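Local coordinates for protein ribonucleoside-diphosphate reductase, alpha chain (PDB 6DQX) that probably reduces ribonucleoside diphosphates to deoxyribonucleotides as the catalytic alpha subunit of a class Id ribonucleotide reductase, at residues 74-77 / 78-82; 117-120 / 121-125; 140-143 / 144-148; 294-297 / 298-301. All blocks are in the same frame, centred on the assembly; numbering follows the deposited sequence.

Contact 1. Residues 74-77 / 78-82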
ATOM      1  N   ASP A  74      38.704 -12.680 -19.741  1.00 19.52           N
ATOM      2  CA  ASP A  74      39.948 -11.922 -19.859  1.00 21.13           C
ATOM      3  C   ASP A  74      39.778 -10.659 -20.715  1.00 19.63           C
ATOM      4  O   ASP A  74      40.380  -9.627 -20.407  1.00 18.49           O
ATOM      5  CB  ASP A  74      41.105 -12.795 -20.382  1.00 23.57           C
ATOM      6  CG  ASP A  74      41.590 -13.810 -19.350  1.00 25.21           C
ATOM      7  OD1 ASP A  74      41.331 -13.655 -18.130  1.00 28.15           O
ATOM      8  OD2 ASP A  74      42.222 -14.788 -19.772  1.00 29.09           O
ATOM      9  N   LYS A  75      38.923 -10.734 -21.727  1.00 20.07           N
ATOM     10  CA  LYS A  75      38.591  -9.534 -22.533  1.00 20.22           C
ATOM     11  C   LYS A  75      37.851  -8.516 -21.693  1.00 17.87           C
ATOM     12  O   LYS A  75      38.244  -7.357 -21.638  1.00 15.77           O
ATOM     13  CB  LYS A  75      37.766  -9.886 -23.760  1.00 23.86           C
ATOM     14  CG  LYS A  75      38.598 -10.262 -24.969  1.00 29.57           C
ATOM     15  CD  LYS A  75      37.771 -10.323 -26.251  1.00 31.70           C
ATOM     16  CE  LYS A  75      37.343  -8.944 -26.756  1.00 33.68           C
ATOM     17  NZ  LYS A  75      38.426  -8.132 -27.402  1.00 35.35           N
ATOM     18  N   PHE A  76      36.787  -8.966 -21.013  1.00 16.93           N
ATOM     19  CA  PHE A  76      36.046  -8.073 -20.122  1.00 16.07           C
ATOM     20  C   PHE A  76      36.947  -7.488 -19.030  1.00 15.76           C
ATOM     21  O   PHE A  76      36.913  -6.284 -18.760  1.00 15.37           O
ATOM     22  CB  PHE A  76      34.858  -8.831 -19.530  1.00 16.48           C
ATOM     23  CG  PHE A  76      33.992  -8.006 -18.635  1.00 17.15           C
ATOM     24  CD1 PHE A  76      34.256  -7.938 -17.279  1.00 17.57           C
ATOM     25  CD2 PHE A  76      32.853  -7.380 -19.129  1.00 17.53           C
ATOM     26  CE1 PHE A  76      33.450  -7.191 -16.433  1.00 18.07           C
ATOM     27  CE2 PHE A  76      32.032  -6.647 -18.289  1.00 17.47           C
ATOM     28  CZ  PHE A  76      32.322  -6.564 -16.939  1.00 17.53           C
ATOM     29  N   TYR A  77      37.777  -8.333 -18.414  1.00 16.12           N
ATOM     30  CA  TYR A  77      38.700  -7.886 -17.370  1.00 16.43           C
ATOM     31  C   TYR A  77      39.687  -6.835 -17.895  1.00 15.66           C
ATOM     32  O   TYR A  77      39.905  -5.798 -17.245  1.00 14.26           O
ATOM     33  CB  TYR A  77      39.444  -9.090 -16.765  1.00 17.27           C
ATOM     34  CG  TYR A  77      40.244  -8.766 -15.517  1.00 17.63           C
ATOM     35  CD1 TYR A  77      39.630  -8.724 -14.262  1.00 18.67           C
ATOM     36  CD2 TYR A  77      41.607  -8.510 -15.585  1.00 18.45           C
ATOM     37  CE1 TYR A  77      40.363  -8.437 -13.119  1.00 18.85           C
ATOM     38  CE2 TYR A  77      42.348  -8.218 -14.441  1.00 19.11           C
ATOM     39  CZ  TYR A  77      41.712  -8.190 -13.210  1.00 18.69           C
ATOM     40  OH  TYR A  77      42.425  -7.910 -12.068  1.00 19.88           O
ATOM     41  N   HIS A  78      40.216  -7.062 -19.097  1.00 15.69           N
ATOM     42  CA  HIS A  78      41.133  -6.112 -19.734  1.00 16.53           C
ATOM     43  C   HIS A  78      40.501  -4.748 -19.913  1.00 15.36           C
ATOM     44  O   HIS A  78      41.080  -3.718 -19.542  1.00 14.52           O
ATOM     45  CB  HIS A  78      41.672  -6.628 -21.087  1.00 17.77           C
ATOM     46  CG  HIS A  78      42.518  -5.621 -21.810  1.00 19.27           C
ATOM     47  ND1 HIS A  78      43.747  -5.210 -21.341  1.00 21.09           N
ATOM     48  CD2 HIS A  78      42.298  -4.918 -22.948  1.00 20.79           C
ATOM     49  CE1 HIS A  78      44.246  -4.295 -22.159  1.00 21.19           C
ATOM     50  NE2 HIS A  78      43.384  -4.100 -23.140  1.00 21.10           N
ATOM     51  N   TYR A  79      39.293  -4.727 -20.468  1.00 15.48           N
ATOM     52  CA  TYR A  79      38.616  -3.462 -20.643  1.00 15.17           C
ATOM     53  C   TYR A  79      38.289  -2.761 -19.326  1.00 14.37           C
ATOM     54  O   TYR A  79      38.445  -1.514 -19.227  1.00 14.53           O
ATOM     55  CB  TYR A  79      37.391  -3.634 -21.539  1.00 16.09           C
ATOM     56  CG  TYR A  79      37.719  -4.053 -22.964  1.00 16.86           C
ATOM     57  CD1 TYR A  79      38.828  -3.525 -23.655  1.00 18.19           C
ATOM     58  CD2 TYR A  79      36.900  -4.952 -23.643  1.00 18.34           C
ATOM     59  CE1 TYR A  79      39.104  -3.897 -24.968  1.00 19.39           C
ATOM     60  CE2 TYR A  79      37.171  -5.332 -24.947  1.00 18.36           C
ATOM     61  CZ  TYR A  79      38.263  -4.810 -25.606  1.00 19.47           C
ATOM     62  OH  TYR A  79      38.505  -5.188 -26.909  1.00 18.94           O
ATOM     63  N   MET A  80      37.903  -3.531 -18.303  1.00 14.72           N
ATOM     64  CA  MET A  80      37.788  -2.968 -16.957  1.00 15.64           C
ATOM     65  C   MET A  80      39.097  -2.343 -16.504  1.00 14.85           C
ATOM     66  O   MET A  80      39.120  -1.207 -15.967  1.00 14.34           O
ATOM     67  CB  MET A  80      37.313  -4.022 -15.934  1.00 16.34           C
ATOM     68  CG  MET A  80      35.870  -4.474 -16.105  1.00 17.67           C
ATOM     69  SD  MET A  80      34.662  -3.224 -15.629  1.00 17.93           S
ATOM     70  CE  MET A  80      34.805  -3.314 -13.844  1.00 19.28           C
ATOM     71  N   ALA A  81      40.178  -3.105 -16.672  1.00 14.88           N
ATOM     72  CA  ALA A  81      41.540  -2.655 -16.306  1.00 15.56           C
ATOM     73  C   ALA A  81      41.957  -1.339 -16.966  1.00 15.83           C
ATOM     74  O   ALA A  81      42.573  -0.492 -16.327  1.00 15.03           O
ATOM     75  CB  ALA A  81      42.564  -3.760 -16.596  1.00 15.61           C
ATOM     76  N   ARG A  82      41.573  -1.141 -18.233  1.00 16.40           N
ATOM     77  CA  ARG A  82      41.905   0.088 -18.948  1.00 17.14           C
ATOM     78  C   ARG A  82      41.006   1.279 -18.625  1.00 16.90           C
ATOM     79  O   ARG A  82      41.285   2.384 -19.092  1.00 16.59           O
ATOM     80  CB  ARG A  82      41.919  -0.159 -20.459  1.00 18.16           C
ATOM     81  CG  ARG A  82      42.881  -1.245 -20.944  1.00 19.34           C
ATOM     82  CD  ARG A  82      44.257  -1.198 -20.277  1.00 20.01           C
ATOM     83  NE  ARG A  82      44.961   0.017 -20.615  1.00 21.44           N
ATOM     84  CZ  ARG A  82      45.912   0.604 -19.890  1.00 22.08           C
ATOM     85  NH1 ARG A  82      46.311   0.104 -18.716  1.00 24.12           N
ATOM     86  NH2 ARG A  82      46.451   1.728 -20.342  1.00 21.34           N
TER

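Contact 2. Residues 117-120 / 121-125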
ATOM      1  N   ILE A 117      -4.384  -1.487  -9.390  1.00 16.62           N
ATOM      2  CA  ILE A 117      -3.697  -0.614  -8.441  1.00 16.07           C
ATOM      3  C   ILE A 117      -2.970  -1.435  -7.373  1.00 15.68           C
ATOM      4  O   ILE A 117      -1.826  -1.123  -7.043  1.00 14.57           O
ATOM      5  CB  ILE A 117      -4.650   0.466  -7.864  1.00 16.05           C
ATOM      6  CG1 ILE A 117      -5.036   1.452  -8.977  1.00 16.62           C
ATOM      7  CG2 ILE A 117      -4.044   1.231  -6.699  1.00 15.80           C
ATOM      8  CD1 ILE A 117      -6.330   2.185  -8.704  1.00 17.74           C
ATOM      9  N   MET A 118      -3.599  -2.495  -6.836  1.00 15.14           N
ATOM     10  CA  MET A 118      -2.900  -3.332  -5.857  1.00 16.79           C
ATOM     11  C   MET A 118      -1.745  -4.150  -6.441  1.00 16.07           C
ATOM     12  O   MET A 118      -0.721  -4.356  -5.765  1.00 16.25           O
ATOM     13  CB  MET A 118      -3.862  -4.267  -5.109  1.00 18.14           C
ATOM     14  CG  MET A 118      -4.890  -3.564  -4.240  1.00 20.52           C
ATOM     15  SD  MET A 118      -4.290  -2.210  -3.210  1.00 24.16           S
ATOM     16  CE  MET A 118      -4.917  -0.854  -4.083  1.00 25.88           C
ATOM     17  N   VAL A 119      -1.888  -4.604  -7.677  1.00 17.01           N
ATOM     18  CA  VAL A 119      -0.786  -5.291  -8.370  1.00 17.65           C
ATOM     19  C   VAL A 119       0.458  -4.381  -8.412  1.00 16.97           C
ATOM     20  O   VAL A 119       1.548  -4.790  -8.019  1.00 16.05           O
ATOM     21  CB  VAL A 119      -1.169  -5.723  -9.797  1.00 19.00           C
ATOM     22  CG1 VAL A 119       0.061  -6.124 -10.606  1.00 19.68           C
ATOM     23  CG2 VAL A 119      -2.185  -6.873  -9.772  1.00 19.29           C
ATOM     24  N   THR A 120       0.245  -3.139  -8.815  1.00 17.03           N
ATOM     25  CA  THR A 120       1.324  -2.150  -8.892  1.00 17.45           C
ATOM     26  C   THR A 120       1.878  -1.799  -7.509  1.00 16.50           C
ATOM     27  O   THR A 120       3.081  -1.697  -7.340  1.00 15.69           O
ATOM     28  CB  THR A 120       0.877  -0.886  -9.646  1.00 17.83           C
ATOM     29  OG1 THR A 120       0.261  -1.271 -10.867  1.00 18.10           O
ATOM     30  CG2 THR A 120       2.083   0.050  -9.924  1.00 18.10           C
ATOM     31  N   THR A 121       0.999  -1.686  -6.504  1.00 15.73           N
ATOM     32  CA  THR A 121       1.422  -1.432  -5.136  1.00 15.78           C
ATOM     33  C   THR A 121       2.396  -2.503  -4.624  1.00 15.49           C
ATOM     34  O   THR A 121       3.443  -2.185  -4.048  1.00 16.50           O
ATOM     35  CB  THR A 121       0.177  -1.298  -4.190  1.00 15.36           C
ATOM     36  OG1 THR A 121      -0.638  -0.223  -4.654  1.00 16.15           O
ATOM     37  CG2 THR A 121       0.565  -0.988  -2.794  1.00 15.93           C
ATOM     38  N   ALA A 122       2.055  -3.771  -4.854  1.00 14.76           N
ATOM     39  CA  ALA A 122       2.893  -4.864  -4.417  1.00 15.58           C
ATOM     40  C   ALA A 122       4.219  -4.891  -5.210  1.00 15.78           C
ATOM     41  O   ALA A 122       5.248  -5.185  -4.628  1.00 16.38           O
ATOM     42  CB  ALA A 122       2.147  -6.192  -4.538  1.00 15.64           C
ATOM     43  N   GLU A 123       4.195  -4.566  -6.501  1.00 17.03           N
ATOM     44  CA  GLU A 123       5.457  -4.463  -7.306  1.00 16.85           C
ATOM     45  C   GLU A 123       6.388  -3.454  -6.702  1.00 17.22           C
ATOM     46  O   GLU A 123       7.549  -3.776  -6.401  1.00 17.56           O
ATOM     47  CB  GLU A 123       5.182  -4.061  -8.749  1.00 18.63           C
ATOM     48  CG  GLU A 123       4.581  -5.117  -9.653  1.00 19.53           C
ATOM     49  CD  GLU A 123       4.222  -4.542 -11.018  1.00 20.32           C
ATOM     50  OE1 GLU A 123       3.807  -3.369 -11.095  1.00 19.03           O
ATOM     51  OE2 GLU A 123       4.333  -5.253 -12.032  1.00 20.66           O
ATOM     52  N   VAL A 124       5.859  -2.245  -6.483  1.00 16.24           N
ATOM     53  CA  VAL A 124       6.625  -1.158  -5.896  1.00 17.65           C
ATOM     54  C   VAL A 124       7.160  -1.496  -4.495  1.00 18.08           C
ATOM     55  O   VAL A 124       8.319  -1.199  -4.157  1.00 17.66           O
ATOM     56  CB  VAL A 124       5.831   0.168  -5.910  1.00 17.61           C
ATOM     57  CG1 VAL A 124       6.595   1.275  -5.186  1.00 17.82           C
ATOM     58  CG2 VAL A 124       5.516   0.603  -7.335  1.00 17.95           C
ATOM     59  N   GLY A 125       6.340  -2.144  -3.669  1.00 17.67           N
ATOM     60  CA  GLY A 125       6.814  -2.608  -2.397  1.00 16.74           C
ATOM     61  C   GLY A 125       7.987  -3.553  -2.480  1.00 16.13           C
ATOM     62  O   GLY A 125       8.991  -3.354  -1.800  1.00 16.32           O
TER

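Contact 3. Residues 140-143 / 144-148. With EDO (1,2-ethanediol), chain H.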
ATOM      1  N   ASP A 140      -4.102   6.624 -17.072  1.00 16.74           N
ATOM      2  CA  ASP A 140      -5.331   5.925 -17.435  1.00 18.42           C
ATOM      3  C   ASP A 140      -6.269   5.702 -16.244  1.00 18.07           C
ATOM      4  O   ASP A 140      -7.353   5.152 -16.422  1.00 19.89           O
ATOM      5  CB  ASP A 140      -5.018   4.618 -18.181  1.00 19.47           C
ATOM      6  CG  ASP A 140      -4.659   4.856 -19.657  1.00 20.39           C
ATOM      7  OD1 ASP A 140      -4.938   5.936 -20.199  1.00 19.75           O
ATOM      8  OD2 ASP A 140      -4.130   3.926 -20.286  1.00 22.54           O
ATOM      9  N   ILE A 141      -5.871   6.152 -15.060  1.00 18.81           N
ATOM     10  CA  ILE A 141      -6.791   6.206 -13.904  1.00 19.63           C
ATOM     11  C   ILE A 141      -7.828   7.311 -14.158  1.00 20.93           C
ATOM     12  O   ILE A 141      -7.491   8.466 -14.465  1.00 19.60           O
ATOM     13  CB  ILE A 141      -6.033   6.463 -12.586  1.00 20.10           C
ATOM     14  CG1 ILE A 141      -5.051   5.321 -12.293  1.00 18.95           C
ATOM     15  CG2 ILE A 141      -7.015   6.634 -11.431  1.00 21.50           C
ATOM     16  CD1 ILE A 141      -4.069   5.616 -11.186  1.00 20.26           C
ATOM     17  N   ARG A 142      -9.107   6.992 -13.988  1.00 21.77           N
ATOM     18  CA  ARG A 142     -10.136   7.993 -14.231  1.00 22.85           C
ATOM     19  C   ARG A 142      -9.990   9.128 -13.204  1.00 20.74           C
ATOM     20  O   ARG A 142      -9.580   8.873 -12.081  1.00 20.95           O
ATOM     21  CB  ARG A 142     -11.522   7.374 -14.161  1.00 26.98           C
ATOM     22  CG  ARG A 142     -11.984   6.730 -15.466  1.00 32.56           C
ATOM     23  CD  ARG A 142     -13.319   6.007 -15.301  1.00 38.02           C
ATOM     24  NE  ARG A 142     -13.193   4.849 -14.409  1.00 42.22           N
ATOM     25  CZ  ARG A 142     -13.408   4.828 -13.091  1.00 46.49           C
ATOM     26  NH1 ARG A 142     -13.243   3.685 -12.428  1.00 48.44           N
ATOM     27  NH2 ARG A 142     -13.775   5.918 -12.421  1.00 50.14           N
ATOM     28  N   PRO A 143     -10.289  10.373 -13.601  1.00 21.03           N
ATOM     29  CA  PRO A 143     -10.071  11.548 -12.747  1.00 21.10           C
ATOM     30  C   PRO A 143     -11.091  11.712 -11.611  1.00 22.80           C
ATOM     31  O   PRO A 143     -12.133  11.050 -11.615  1.00 22.57           O
ATOM     32  CB  PRO A 143     -10.172  12.714 -13.726  1.00 21.85           C
ATOM     33  CG  PRO A 143     -11.056  12.228 -14.807  1.00 22.91           C
ATOM     34  CD  PRO A 143     -10.820  10.752 -14.924  1.00 22.68           C
ATOM     35  N   ARG A 144     -10.765  12.581 -10.656  1.00 23.65           N
ATOM     36  CA  ARG A 144     -11.615  12.833  -9.494  1.00 25.10           C
ATOM     37  C   ARG A 144     -13.010  13.215  -9.986  1.00 25.64           C
ATOM     38  O   ARG A 144     -13.149  14.038 -10.888  1.00 24.71           O
ATOM     39  CB  ARG A 144     -11.041  13.963  -8.642  1.00 25.93           C
ATOM     40  CG  ARG A 144     -11.784  14.194  -7.333  1.00 27.52           C
ATOM     41  CD  ARG A 144     -11.176  15.344  -6.551  1.00 29.49           C
ATOM     42  NE  ARG A 144      -9.862  14.995  -6.020  1.00 30.29           N
ATOM     43  CZ  ARG A 144      -9.635  14.218  -4.959  1.00 31.85           C
ATOM     44  NH1 ARG A 144     -10.630  13.650  -4.268  1.00 33.27           N
ATOM     45  NH2 ARG A 144      -8.377  13.987  -4.587  1.00 31.76           N
ATOM     46  N   GLY A 145     -14.033  12.584  -9.407  1.00 28.25           N
ATOM     47  CA  GLY A 145     -15.429  12.858  -9.773  1.00 29.65           C
ATOM     48  C   GLY A 145     -16.052  11.892 -10.770  1.00 32.97           C
ATOM     49  O   GLY A 145     -17.260  11.939 -10.991  1.00 33.24           O
ATOM     50  N   SER A 146     -15.259  11.018 -11.386  1.00 34.25           N
ATOM     51  CA  SER A 146     -15.794  10.020 -12.327  1.00 35.79           C
ATOM     52  C   SER A 146     -16.677   9.006 -11.601  1.00 38.29           C
ATOM     53  O   SER A 146     -16.403   8.659 -10.455  1.00 40.84           O
ATOM     54  CB  SER A 146     -14.648   9.274 -13.012  1.00 34.79           C
ATOM     55  OG  SER A 146     -13.842  10.171 -13.728  1.00 33.08           O
ATOM     56  N   ALA A 147     -17.709   8.517 -12.277  1.00 41.72           N
ATOM     57  CA  ALA A 147     -18.630   7.531 -11.692  1.00 45.20           C
ATOM     58  C   ALA A 147     -17.946   6.168 -11.489  1.00 50.09           C
ATOM     59  O   ALA A 147     -17.094   5.781 -12.292  1.00 52.92           O
ATOM     60  CB  ALA A 147     -19.857   7.380 -12.577  1.00 44.09           C
ATOM     61  N   ILE A 148     -18.316   5.461 -10.415  1.00 52.40           N
ATOM     62  CA  ILE A 148     -17.799   4.104 -10.128  1.00 56.10           C
ATOM     63  C   ILE A 148     -18.909   3.110  -9.770  1.00 57.07           C
ATOM     64  O   ILE A 148     -20.015   3.503  -9.395  1.00 59.73           O
ATOM     65  CB  ILE A 148     -16.733   4.101  -9.000  1.00 57.36           C
ATOM     66  CG1 ILE A 148     -17.183   4.923  -7.781  1.00 56.86           C
ATOM     67  CG2 ILE A 148     -15.412   4.640  -9.525  1.00 58.03           C
ATOM     68  CD1 ILE A 148     -16.293   4.742  -6.565  1.00 56.36           C
TER
HETATM   69  C1  EDO H 607     -11.153   2.853  -8.932  1.00 44.48           C
HETATM   70  O1  EDO H 607     -12.187   2.529  -9.863  1.00 46.99           O
HETATM   71  C2  EDO H 607      -9.915   3.241  -9.724  1.00 44.24           C
HETATM   72  O2  EDO H 607     -10.195   4.394 -10.530  1.00 43.57           O

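Contact 4. Residues 294-297 / 298-301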
ATOM      1  N   SER A 294      28.096   1.534 -18.691  1.00 11.48           N
ATOM      2  CA  SER A 294      28.468   2.763 -19.423  1.00 12.30           C
ATOM      3  C   SER A 294      29.883   2.741 -19.973  1.00 11.51           C
ATOM      4  O   SER A 294      30.824   2.272 -19.317  1.00 12.21           O
ATOM      5  CB  SER A 294      28.313   3.987 -18.521  1.00 13.01           C
ATOM      6  OG  SER A 294      27.118   3.902 -17.722  1.00 15.71           O
ATOM      7  N   MET A 295      30.010   3.255 -21.186  1.00 11.37           N
ATOM      8  CA  MET A 295      31.318   3.433 -21.808  1.00 11.48           C
ATOM      9  C   MET A 295      31.956   4.747 -21.372  1.00 11.22           C
ATOM     10  O   MET A 295      31.310   5.768 -21.374  1.00 11.30           O
ATOM     11  CB  MET A 295      31.188   3.420 -23.327  1.00 11.65           C
ATOM     12  CG  MET A 295      30.777   2.075 -23.931  1.00 12.30           C
ATOM     13  SD  MET A 295      31.887   0.696 -23.641  1.00 12.99           S
ATOM     14  CE  MET A 295      33.428   1.290 -24.319  1.00 13.37           C
ATOM     15  N   ASN A 296      33.253   4.712 -21.058  1.00 11.14           N
ATOM     16  CA  ASN A 296      33.970   5.892 -20.618  1.00 11.06           C
ATOM     17  C   ASN A 296      34.491   6.605 -21.852  1.00 11.25           C
ATOM     18  O   ASN A 296      35.502   6.188 -22.438  1.00 10.96           O
ATOM     19  CB  ASN A 296      35.146   5.500 -19.729  1.00 10.94           C
ATOM     20  CG  ASN A 296      35.832   6.681 -19.101  1.00 11.32           C
ATOM     21  OD1 ASN A 296      35.510   7.827 -19.382  1.00 11.91           O
ATOM     22  ND2 ASN A 296      36.853   6.403 -18.275  1.00 12.32           N
ATOM     23  N   LEU A 297      33.825   7.692 -22.207  1.00 11.38           N
ATOM     24  CA  LEU A 297      34.200   8.458 -23.412  1.00 12.31           C
ATOM     25  C   LEU A 297      35.552   9.153 -23.312  1.00 13.00           C
ATOM     26  O   LEU A 297      36.124   9.531 -24.352  1.00 12.05           O
ATOM     27  CB  LEU A 297      33.137   9.479 -23.741  1.00 12.71           C
ATOM     28  CG  LEU A 297      31.726   8.932 -23.961  1.00 12.25           C
ATOM     29  CD1 LEU A 297      30.806  10.029 -24.435  1.00 12.37           C
ATOM     30  CD2 LEU A 297      31.661   7.745 -24.913  1.00 12.09           C
ATOM     31  N   LEU A 298      36.101   9.315 -22.100  1.00 13.68           N
ATOM     32  CA  LEU A 298      37.466   9.849 -21.975  1.00 14.30           C
ATOM     33  C   LEU A 298      38.441   9.080 -22.863  1.00 14.54           C
ATOM     34  O   LEU A 298      39.391   9.665 -23.425  1.00 14.79           O
ATOM     35  CB  LEU A 298      37.939   9.794 -20.520  1.00 14.70           C
ATOM     36  CG  LEU A 298      39.387  10.226 -20.225  1.00 15.16           C
ATOM     37  CD1 LEU A 298      39.618  11.634 -20.736  1.00 15.55           C
ATOM     38  CD2 LEU A 298      39.653  10.161 -18.727  1.00 16.00           C
ATOM     39  N   TYR A 299      38.222   7.774 -22.990  1.00 14.36           N
ATOM     40  CA  TYR A 299      39.098   6.915 -23.760  1.00 14.89           C
ATOM     41  C   TYR A 299      38.565   6.526 -25.126  1.00 14.36           C
ATOM     42  O   TYR A 299      39.000   5.526 -25.692  1.00 14.46           O
ATOM     43  CB  TYR A 299      39.441   5.676 -22.908  1.00 15.49           C
ATOM     44  CG  TYR A 299      40.130   6.030 -21.611  1.00 15.83           C
ATOM     45  CD1 TYR A 299      41.298   6.801 -21.602  1.00 17.47           C
ATOM     46  CD2 TYR A 299      39.611   5.612 -20.375  1.00 16.18           C
ATOM     47  CE1 TYR A 299      41.925   7.142 -20.415  1.00 18.20           C
ATOM     48  CE2 TYR A 299      40.234   5.960 -19.180  1.00 17.05           C
ATOM     49  CZ  TYR A 299      41.393   6.708 -19.202  1.00 18.29           C
ATOM     50  OH  TYR A 299      42.020   7.043 -18.020  1.00 20.46           O
ATOM     51  N   PHE A 300      37.633   7.309 -25.673  1.00 14.85           N
ATOM     52  CA  PHE A 300      37.032   6.997 -26.982  1.00 15.67           C
ATOM     53  C   PHE A 300      38.078   6.674 -28.046  1.00 15.77           C
ATOM     54  O   PHE A 300      37.962   5.669 -28.766  1.00 15.65           O
ATOM     55  CB  PHE A 300      36.135   8.138 -27.469  1.00 15.65           C
ATOM     56  CG  PHE A 300      35.552   7.903 -28.837  1.00 15.87           C
ATOM     57  CD1 PHE A 300      34.551   6.958 -29.033  1.00 15.84           C
ATOM     58  CD2 PHE A 300      36.033   8.601 -29.943  1.00 16.14           C
ATOM     59  CE1 PHE A 300      34.036   6.714 -30.299  1.00 16.04           C
ATOM     60  CE2 PHE A 300      35.508   8.360 -31.207  1.00 15.99           C
ATOM     61  CZ  PHE A 300      34.513   7.426 -31.389  1.00 16.16           C
ATOM     62  N   ASP A 301      39.103   7.507 -28.120  1.00 16.67           N
ATOM     63  CA  ASP A 301      40.136   7.333 -29.158  1.00 18.49           C
ATOM     64  C   ASP A 301      40.983   6.072 -28.958  1.00 19.96           C
ATOM     65  O   ASP A 301      41.607   5.598 -29.918  1.00 20.55           O
ATOM     66  CB  ASP A 301      40.961   8.609 -29.297  1.00 19.35           C
ATOM     67  CG  ASP A 301      40.170   9.706 -29.970  1.00 19.64           C
ATOM     68  OD1 ASP A 301      39.505   9.364 -30.955  1.00 19.63           O
ATOM     69  OD2 ASP A 301      40.182  10.876 -29.529  1.00 20.36           O
TER

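Contact 1. Residues 74-77 / 78-82
Lys75 meets Tyr79, and Phe76 meets Met80, each one turn apart along the alpha-helix 72-82. Four i-to-i+4 backbone bonds join 74-77 to 78-82. They run from His78 N to Asp74 O, Tyr79 N to Lys75 O, Met80 N to Phe76 O and Ala81 N to Tyr77 O, the last at 2.8 Å.

The polar side-chain contact is a hydrogen bond from Lys75 NZ to Tyr79 OH, 3.0 Å long. The two side chains run alongside each other and point the same way. Bends at chi3 (72°) and chi4 (75°) of Lys75 turn its amine in to the phenol oxygen. Glu307 OE1 is a second partner of that amine, in a long, weak ion pair.

The apolar contact is on the buried side. Phe76 CE1 lies 3.7 Å from Met80 CG. Met80 SD is 4.8 Å from the centroid of the Phe76 ring and 38° off its normal, an oblique Met-aromatic contact. Helices 52-67 and 308-327 and strand 85-87 also pack on Phe76.

Within 78-82, Arg82 CG lies 3.4 Å above one face of the His78 ring, offset toward its rim.

Contact 2. Residues 117-120 / 121-125
Residues 117-120 and 121-125 are successive turns of helix 114-130, the crossover helix of a beta-alpha-beta unit between the parallel strands 105-109 and 134-137. Regular i-to-i+4 bonds join them: Thr121 N to Ile117 O, Ala122 N to Met118 O, Glu123 N to Val119 O and Val124 N to Thr120 O. The last is the straightest of the four, with an N-H...O angle of 176° at 3.0 Å.

Thr121 adds a side-chain bond. Its OG1 donates to Ile117 O at 2.8 Å, so this carbonyl is gripped by both the amide and the hydroxyl of one residue. With chi1 at -59°, OG1 lies beside the backbone N and faces back down the helix. The hydroxyl comes from above the carbonyl plane, 40° out of it. The buried hydroxyl is thus paired within its own helix. Near it, Thr121 also packs on Thr121 of the second subunit, which places this side of the helix at the dimer interface.

Thr120 and Glu123 face the sheet side. Both reach Arg335: Glu123 OE1 by a salt bridge, Thr120 OG1 by a hydrogen bond. Thr120 OG1 also bonds to Glu116 O, and the Glu123 carboxylate bonds to Ser108 and Ser287. These partners probably hold the buried carboxylate in its ionised form.

Between the two side chains the touch is by van der Waals contact. Glu123 OE1 lies 3.5 Å from Thr120 CA and 4.0 Å from Thr120 CG2.

Contact 3. Residues 140-143 / 144-148
Ser146 folds back onto Pro143 and bonds to its carbonyl twice. Ser146 OG donates to Pro143 O at 2.9 Å, and Ser146 N donates to the same oxygen at 3.1 Å. Both donors come from the same face of the carbonyl plane. The chi1 of Ser146, -60°, sets OG beside its own backbone N, where both can use one acceptor. Ser146 OG also rests 3.3 Å from Pro143 CD.

Arg142 reaches along the loop beside 146-148. Its chain is extended at chi2 and bends at chi3 (-66°). Ser146 CB lies at the edge of the guanidinium, in its plane, 3.5 Å from Arg142 NH2. Ala147 O sits over one face, but its angle to NH2 is too poor for a hydrogen bond. Ile148 CG2 approaches obliquely, 3.6 Å from Arg142 NH2. The main polar tie of Arg142 is a salt bridge from NE to Asp112. NH1 makes a weak bond to O1 of a 1,2-ethanediol, probably from the crystallisation liquor, which Asp112 also binds.

Arg144 NH2 forms a salt bridge with Glu194 OE2. Gly145 has a positive phi of 97°, as the third position of a type II beta turn requires. Pro143 to Ser146 form that turn, in the loop between strand 134-137 and helix 156-170.

Contact 4. Residues 294-297 / 298-301
A strand-to-helix junction brings Asn296 against Leu298 and Tyr299, where strand 288-296 ends and the chain turns into helix 300-303. Asn296 OD1 accepts from Leu298 N at 3.2 Å, and OD1 is 3.3 Å from Leu298 CB. CG of Asn296 stands opposite its backbone N (chi1 -173°), which carries the amide forward alongside Leu298. Leu298 N lies above the plane of the Asn296 amide C=O, 50° out of it.

Asn296 ND2, the other end of the amide, approaches the Tyr299 ring obliquely, 3.5 Å from Tyr299 CE2. Amide and ring planes are 68° apart. ND2 also donates to Gly83 O, so both ends of this buried amide are bonded and its flip is settled.

Two backbone bonds tighten the turn. Tyr299 N donates to Asn296 O, and Phe300 N to Leu297 O at 3.0 Å. Both are i-to-i+3 bonds. Tyr299 occupies the N-cap position of the helix. The strand belongs to the central sheet of the barrel domain, between strands 85-87 and 347-351 at this end. Leu297 and Phe300 pack on helix 367-395. Leu298 CG covers one face of the Tyr299 ring, 4.0 Å above it and offset toward the rim.

Overall arrangement
Contacts 1 and 4 are neighbours, with centres about 14 Å apart, and touch where Arg82 O meets Tyr299 CE2. Contacts 2 and 3 share a side of the chain's centre, opposite contact 4, about 19 Å apart centre to centre, and both pack against helix 156-170. Contacts 2 and 4 are buried, contact 1 is partly buried and contact 3 is on the surface. The two helical contacts share regular i-to-i+4 bonding. Contact 1 adds an amine-phenol bond and sulfur-aromatic packing, whereas contact 2 adds a threonine bond near the second subunit and a buried carboxylate held within its own chain. Contacts 3 and 4 are turns, where a serine hydroxyl and an asparagine amide add side-chain bonds to the backbone ones.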